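Local coordinates for protein TRAP dicarboxylate transporter-DctP subunit (Desulfovibrio salexigens, PDB 4N6D) that probably binds a small organic acid in the periplasm as the solute-binding component of a TRAP-type transport system, at residues Gln47-Arg58 and Leu255-Thr266. Numbering follows the deposited sequence.
Sequences QMERWKQEVEKR and LNDLGREQAEWT
R50 lays its guanidinium flat on the indole of W265, the two planes only 5° apart and their centres 3.9 Å from each other. CG anti to the backbone N (chi1 -172°) followed by a bend at chi2 carries the chain across the ring, so that R50 CD stands over the five-membered ring, 3.6 Å from its centroid, in a CH-pi contact, with CZ following in a cation-pi one. E54 CG covers the opposite guanidinium face.

The same arginine donates from its edge: NH1 reaches OE1 of Q262 at 2.9 Å, in the guanidinium plane. At the other end of that amide, NE2 of Q262 gives a hydrogen bond of 2.9 Å to OE1 of Q47, the two amides steeply inclined to each other. Bonds to both ends fix which way the Q262 amide is turned. It also meets the edge of the W51 ring, whose NE1 donates to a water; that water donates in turn to L255 O, 2.8 Å from the water oxygen.

Further along, L258 fits as a knob among W51, E54, V55 and R58, its CD1 3.6 Å from V55 CG2. R58 lies with one guanidinium face against L258 CD2 and binds E261 through its two terminal nitrogens, NH1 and NH2 both converging on E261 OE1; NE pairs with E54 OE1, completing a salt-bridge network that probably tempers the like charges of the two glutamates.

The helices run roughly antiparallel, at 141°, and pack against the five-stranded sheet of this periplasmic-binding-protein fold, reaching both of its outermost strands: Q47, W51, Q262 and T266 rest on strand 139-146, V55 touches strand 63-68, and helix 117-131 packs against R260 and A263.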
loop_
_atom_site.group_PDB
_atom_site.type_symbol
_atom_site.label_atom_id
_atom_site.label_comp_id
_atom_site.label_asym_id
_atom_site.label_seq_id
_atom_site.Cartn_x
_atom_site.Cartn_y
_atom_site.Cartn_z
ATOM N N GLN A 47 -2.304 -0.930 12.513
ATOM C CA GLN A 47 -3.738 -0.810 12.307
ATOM C C GLN A 47 -4.450 -2.036 12.865
ATOM O O GLN A 47 -5.555 -1.912 13.402
ATOM C CB GLN A 47 -4.089 -0.551 10.836
ATOM C CG GLN A 47 -3.870 -1.727 9.907
ATOM C CD GLN A 47 -4.935 -2.819 9.999
ATOM O OE1 GLN A 47 -6.118 -2.560 10.284
ATOM N NE2 GLN A 47 -4.520 -4.048 9.713
ATOM N N MET A 48 -3.829 -3.211 12.764
ATOM C CA MET A 48 -4.430 -4.429 13.326
ATOM C C MET A 48 -4.729 -4.235 14.834
ATOM O O MET A 48 -5.822 -4.551 15.339
ATOM C CB MET A 48 -3.515 -5.622 13.089
ATOM C CG MET A 48 -3.803 -6.841 13.954
ATOM S SD MET A 48 -2.571 -8.151 13.737
ATOM C CE MET A 48 -1.097 -7.384 14.454
ATOM N N GLU A 49 -3.771 -3.682 15.562
ATOM C CA GLU A 49 -3.970 -3.486 17.003
ATOM C C GLU A 49 -5.088 -2.499 17.283
ATOM O O GLU A 49 -5.842 -2.674 18.228
ATOM C CB GLU A 49 -2.694 -3.008 17.705
ATOM C CG GLU A 49 -1.538 -3.988 17.624
ATOM C CD GLU A 49 -1.826 -5.310 18.313
ATOM O OE1 GLU A 49 -2.665 -5.341 19.234
ATOM O OE2 GLU A 49 -1.219 -6.323 17.919
ATOM N N ARG A 50 -5.181 -1.440 16.482
ATOM C CA ARG A 50 -6.256 -0.458 16.674
ATOM C C ARG A 50 -7.621 -1.082 16.370
ATOM O O ARG A 50 -8.607 -0.848 17.082
ATOM C CB ARG A 50 -6.007 0.772 15.809
ATOM C CG ARG A 50 -6.976 1.931 16.090
ATOM C CD ARG A 50 -8.071 1.974 15.068
ATOM N NE ARG A 50 -9.052 3.001 15.418
ATOM C CZ ARG A 50 -10.172 3.219 14.735
ATOM N NH1 ARG A 50 -10.439 2.507 13.646
ATOM N NH2 ARG A 50 -11.016 4.173 15.138
ATOM N N TRP A 51 -7.659 -1.918 15.342
ATOM C CA TRP A 51 -8.881 -2.611 14.978
ATOM C C TRP A 51 -9.321 -3.514 16.126
ATOM O O TRP A 51 -10.491 -3.519 16.499
ATOM C CB TRP A 51 -8.643 -3.413 13.713
ATOM C CG TRP A 51 -9.863 -4.086 13.142
ATOM C CD1 TRP A 51 -10.740 -3.546 12.247
ATOM C CD2 TRP A 51 -10.304 -5.424 13.381
ATOM N NE1 TRP A 51 -11.724 -4.457 11.933
ATOM C CE2 TRP A 51 -11.476 -5.621 12.615
ATOM C CE3 TRP A 51 -9.838 -6.476 14.184
ATOM C CZ2 TRP A 51 -12.169 -6.823 12.602
ATOM C CZ3 TRP A 51 -10.546 -7.677 14.181
ATOM C CH2 TRP A 51 -11.696 -7.831 13.404
ATOM N N LYS A 52 -8.385 -4.273 16.693
ATOM C CA LYS A 52 -8.651 -5.078 17.873
ATOM C C LYS A 52 -9.269 -4.248 18.996
ATOM O O LYS A 52 -10.274 -4.627 19.628
ATOM C CB LYS A 52 -7.345 -5.713 18.372
ATOM C CG LYS A 52 -7.410 -6.196 19.827
ATOM C CD LYS A 52 -6.193 -7.017 20.229
ATOM C CE LYS A 52 -6.234 -7.353 21.725
ATOM N NZ LYS A 52 -5.208 -8.368 22.119
ATOM N N GLN A 53 -8.651 -3.106 19.268
ATOM C CA GLN A 53 -9.114 -2.251 20.361
ATOM C C GLN A 53 -10.578 -1.870 20.141
ATOM O O GLN A 53 -11.388 -1.936 21.053
ATOM C CB GLN A 53 -8.261 -0.988 20.444
ATOM C CG GLN A 53 -6.837 -1.237 20.938
ATOM C CD GLN A 53 -5.894 -0.081 20.631
ATOM O OE1 GLN A 53 -6.325 1.047 20.358
ATOM N NE2 GLN A 53 -4.596 -0.362 20.671
ATOM N N GLU A 54 -10.906 -1.466 18.921
ATOM C CA GLU A 54 -12.261 -1.011 18.631
ATOM C C GLU A 54 -13.262 -2.157 18.628
ATOM O O GLU A 54 -14.372 -2.012 19.090
ATOM C CB GLU A 54 -12.302 -0.265 17.298
ATOM C CG GLU A 54 -11.797 1.171 17.382
ATOM C CD GLU A 54 -12.401 1.967 18.562
ATOM O OE1 GLU A 54 -13.652 2.063 18.712
ATOM O OE2 GLU A 54 -11.610 2.474 19.372
ATOM N N VAL A 55 -12.843 -3.324 18.150
ATOM C CA VAL A 55 -13.738 -4.482 18.151
ATOM C C VAL A 55 -14.068 -4.943 19.582
ATOM O O VAL A 55 -15.214 -5.207 19.900
ATOM C CB VAL A 55 -13.148 -5.642 17.339
ATOM C CG1 VAL A 55 -13.870 -6.942 17.626
ATOM C CG2 VAL A 55 -13.201 -5.306 15.857
ATOM N N GLU A 56 -13.065 -5.025 20.448
ATOM C CA GLU A 56 -13.298 -5.453 21.809
ATOM C C GLU A 56 -14.168 -4.450 22.541
ATOM O O GLU A 56 -15.033 -4.835 23.328
ATOM C CB GLU A 56 -11.957 -5.689 22.542
ATOM C CG GLU A 56 -11.147 -6.788 21.870
ATOM C CD GLU A 56 -9.909 -7.243 22.651
ATOM O OE1 GLU A 56 -9.423 -6.493 23.528
ATOM O OE2 GLU A 56 -9.436 -8.379 22.388
ATOM N N LYS A 57 -13.959 -3.165 22.265
ATOM C CA LYS A 57 -14.704 -2.114 22.961
ATOM C C LYS A 57 -16.147 -2.114 22.473
ATOM O O LYS A 57 -17.073 -2.108 23.277
ATOM C CB LYS A 57 -14.062 -0.738 22.739
ATOM C CG LYS A 57 -14.752 0.417 23.476
ATOM C CD LYS A 57 -13.993 1.715 23.246
ATOM C CE LYS A 57 -14.697 2.917 23.877
ATOM N NZ LYS A 57 -14.093 4.160 23.379
ATOM N N ARG A 58 -16.337 -2.124 21.154
ATOM C CA ARG A 58 -17.679 -1.935 20.590
ATOM C C ARG A 58 -18.580 -3.137 20.810
ATOM O O ARG A 58 -19.801 -3.009 20.827
ATOM C CB ARG A 58 -17.577 -1.633 19.099
ATOM C CG ARG A 58 -17.017 -0.280 18.851
ATOM C CD ARG A 58 -16.861 -0.018 17.375
ATOM N NE ARG A 58 -16.070 1.178 17.162
ATOM C CZ ARG A 58 -16.008 1.849 16.011
ATOM N NH1 ARG A 58 -16.749 1.494 14.963
ATOM N NH2 ARG A 58 -15.236 2.923 15.931
ATOM N N LEU A 255 -18.389 -5.230 12.834
ATOM C CA LEU A 255 -17.275 -5.459 11.917
ATOM C C LEU A 255 -17.536 -4.851 10.542
ATOM O O LEU A 255 -16.621 -4.402 9.870
ATOM C CB LEU A 255 -16.980 -6.950 11.803
ATOM C CG LEU A 255 -15.977 -7.497 12.819
ATOM C CD1 LEU A 255 -16.300 -7.150 14.246
ATOM C CD2 LEU A 255 -15.881 -9.007 12.655
ATOM N N ASN A 256 -18.787 -4.857 10.120
ATOM C CA ASN A 256 -19.164 -4.285 8.847
ATOM C C ASN A 256 -18.953 -2.788 8.892
ATOM O O ASN A 256 -18.368 -2.211 7.978
ATOM C CB ASN A 256 -20.621 -4.586 8.532
ATOM C CG ASN A 256 -20.809 -5.935 7.901
ATOM O OD1 ASN A 256 -19.895 -6.466 7.288
ATOM N ND2 ASN A 256 -22.007 -6.488 8.025
ATOM N N ASP A 257 -19.420 -2.153 9.965
ATOM C CA ASP A 257 -19.246 -0.705 10.099
ATOM C C ASP A 257 -17.778 -0.287 10.152
ATOM O O ASP A 257 -17.393 0.789 9.668
ATOM C CB ASP A 257 -19.967 -0.192 11.343
ATOM C CG ASP A 257 -21.481 -0.159 11.176
ATOM O OD1 ASP A 257 -21.958 -0.273 10.043
ATOM O OD2 ASP A 257 -22.186 -0.009 12.181
ATOM N N LEU A 258 -16.929 -1.138 10.720
ATOM C CA LEU A 258 -15.503 -0.846 10.748
ATOM C C LEU A 258 -14.778 -0.950 9.398
ATOM O O LEU A 258 -13.621 -0.576 9.283
ATOM C CB LEU A 258 -14.785 -1.747 11.759
ATOM C CG LEU A 258 -14.826 -1.233 13.183
ATOM C CD1 LEU A 258 -14.499 -2.366 14.154
ATOM C CD2 LEU A 258 -13.884 -0.032 13.364
ATOM N N GLY A 259 -15.420 -1.474 8.365
ATOM C CA GLY A 259 -14.683 -1.676 7.123
ATOM C C GLY A 259 -14.184 -0.360 6.533
ATOM O O GLY A 259 -12.985 -0.160 6.308
ATOM N N ARG A 260 -15.108 0.550 6.263
ATOM C CA ARG A 260 -14.713 1.852 5.736
ATOM C C ARG A 260 -13.907 2.650 6.765
ATOM O O ARG A 260 -12.912 3.302 6.427
ATOM C CB ARG A 260 -15.937 2.662 5.299
ATOM C CG ARG A 260 -15.549 3.925 4.573
ATOM C CD ARG A 260 -16.679 4.939 4.619
ATOM N NE ARG A 260 -16.209 6.230 4.129
ATOM C CZ ARG A 260 -16.029 6.503 2.850
ATOM N NH1 ARG A 260 -16.326 5.586 1.940
ATOM N NH2 ARG A 260 -15.584 7.701 2.481
ATOM N N GLU A 261 -14.327 2.596 8.021
ATOM C CA GLU A 261 -13.660 3.349 9.070
ATOM C C GLU A 261 -12.198 2.943 9.147
ATOM O O GLU A 261 -11.313 3.780 9.296
ATOM C CB GLU A 261 -14.280 3.086 10.440
ATOM C CG GLU A 261 -15.714 3.495 10.606
ATOM C CD GLU A 261 -16.166 3.428 12.061
ATOM O OE1 GLU A 261 -15.284 3.387 12.944
ATOM O OE2 GLU A 261 -17.399 3.440 12.303
ATOM N N GLN A 262 -11.939 1.641 9.108
ATOM C CA GLN A 262 -10.573 1.160 9.277
ATOM C C GLN A 262 -9.707 1.482 8.063
ATOM O O GLN A 262 -8.501 1.721 8.201
ATOM C CB GLN A 262 -10.554 -0.339 9.616
ATOM C CG GLN A 262 -9.208 -0.866 10.061
ATOM C CD GLN A 262 -8.791 -0.326 11.393
ATOM O OE1 GLN A 262 -9.595 0.245 12.111
ATOM N NE2 GLN A 262 -7.530 -0.526 11.745
ATOM N N ALA A 263 -10.306 1.489 6.875
ATOM C CA ALA A 263 -9.593 1.910 5.675
ATOM C C ALA A 263 -9.106 3.363 5.873
ATOM O O ALA A 263 -7.928 3.690 5.649
ATOM C CB ALA A 263 -10.507 1.803 4.446
ATOM N N GLU A 264 -10.021 4.239 6.282
ATOM C CA GLU A 264 -9.684 5.646 6.534
ATOM C C GLU A 264 -8.671 5.795 7.660
ATOM O O GLU A 264 -7.709 6.545 7.550
ATOM C CB GLU A 264 -10.941 6.453 6.874
ATOM C CG GLU A 264 -10.676 7.925 7.093
ATOM C CD GLU A 264 -11.948 8.752 7.216
ATOM O OE1 GLU A 264 -13.013 8.315 6.745
ATOM O OE2 GLU A 264 -11.878 9.850 7.788
ATOM N N TRP A 265 -8.886 5.078 8.751
ATOM C CA TRP A 265 -8.010 5.214 9.908
ATOM C C TRP A 265 -6.586 4.849 9.538
ATOM O O TRP A 265 -5.631 5.521 9.949
ATOM C CB TRP A 265 -8.471 4.330 11.080
ATOM C CG TRP A 265 -7.676 4.624 12.293
ATOM C CD1 TRP A 265 -7.999 5.502 13.277
ATOM C CD2 TRP A 265 -6.396 4.084 12.639
ATOM N NE1 TRP A 265 -7.000 5.539 14.235
ATOM C CE2 TRP A 265 -6.005 4.678 13.856
ATOM C CE3 TRP A 265 -5.546 3.154 12.049
ATOM C CZ2 TRP A 265 -4.800 4.357 14.489
ATOM C CZ3 TRP A 265 -4.355 2.844 12.679
ATOM C CH2 TRP A 265 -3.994 3.456 13.874
ATOM N N THR A 266 -6.445 3.760 8.783
ATOM C CA THR A 266 -5.125 3.270 8.404
ATOM C C THR A 266 -4.418 4.236 7.465
ATOM O O THR A 266 -3.210 4.527 7.615
ATOM C CB THR A 266 -5.219 1.879 7.747
ATOM O OG1 THR A 266 -5.808 0.954 8.673
ATOM C CG2 THR A 266 -3.864 1.383 7.367
HETATM O O HOH W 1 -13.809 -4.559 9.881
#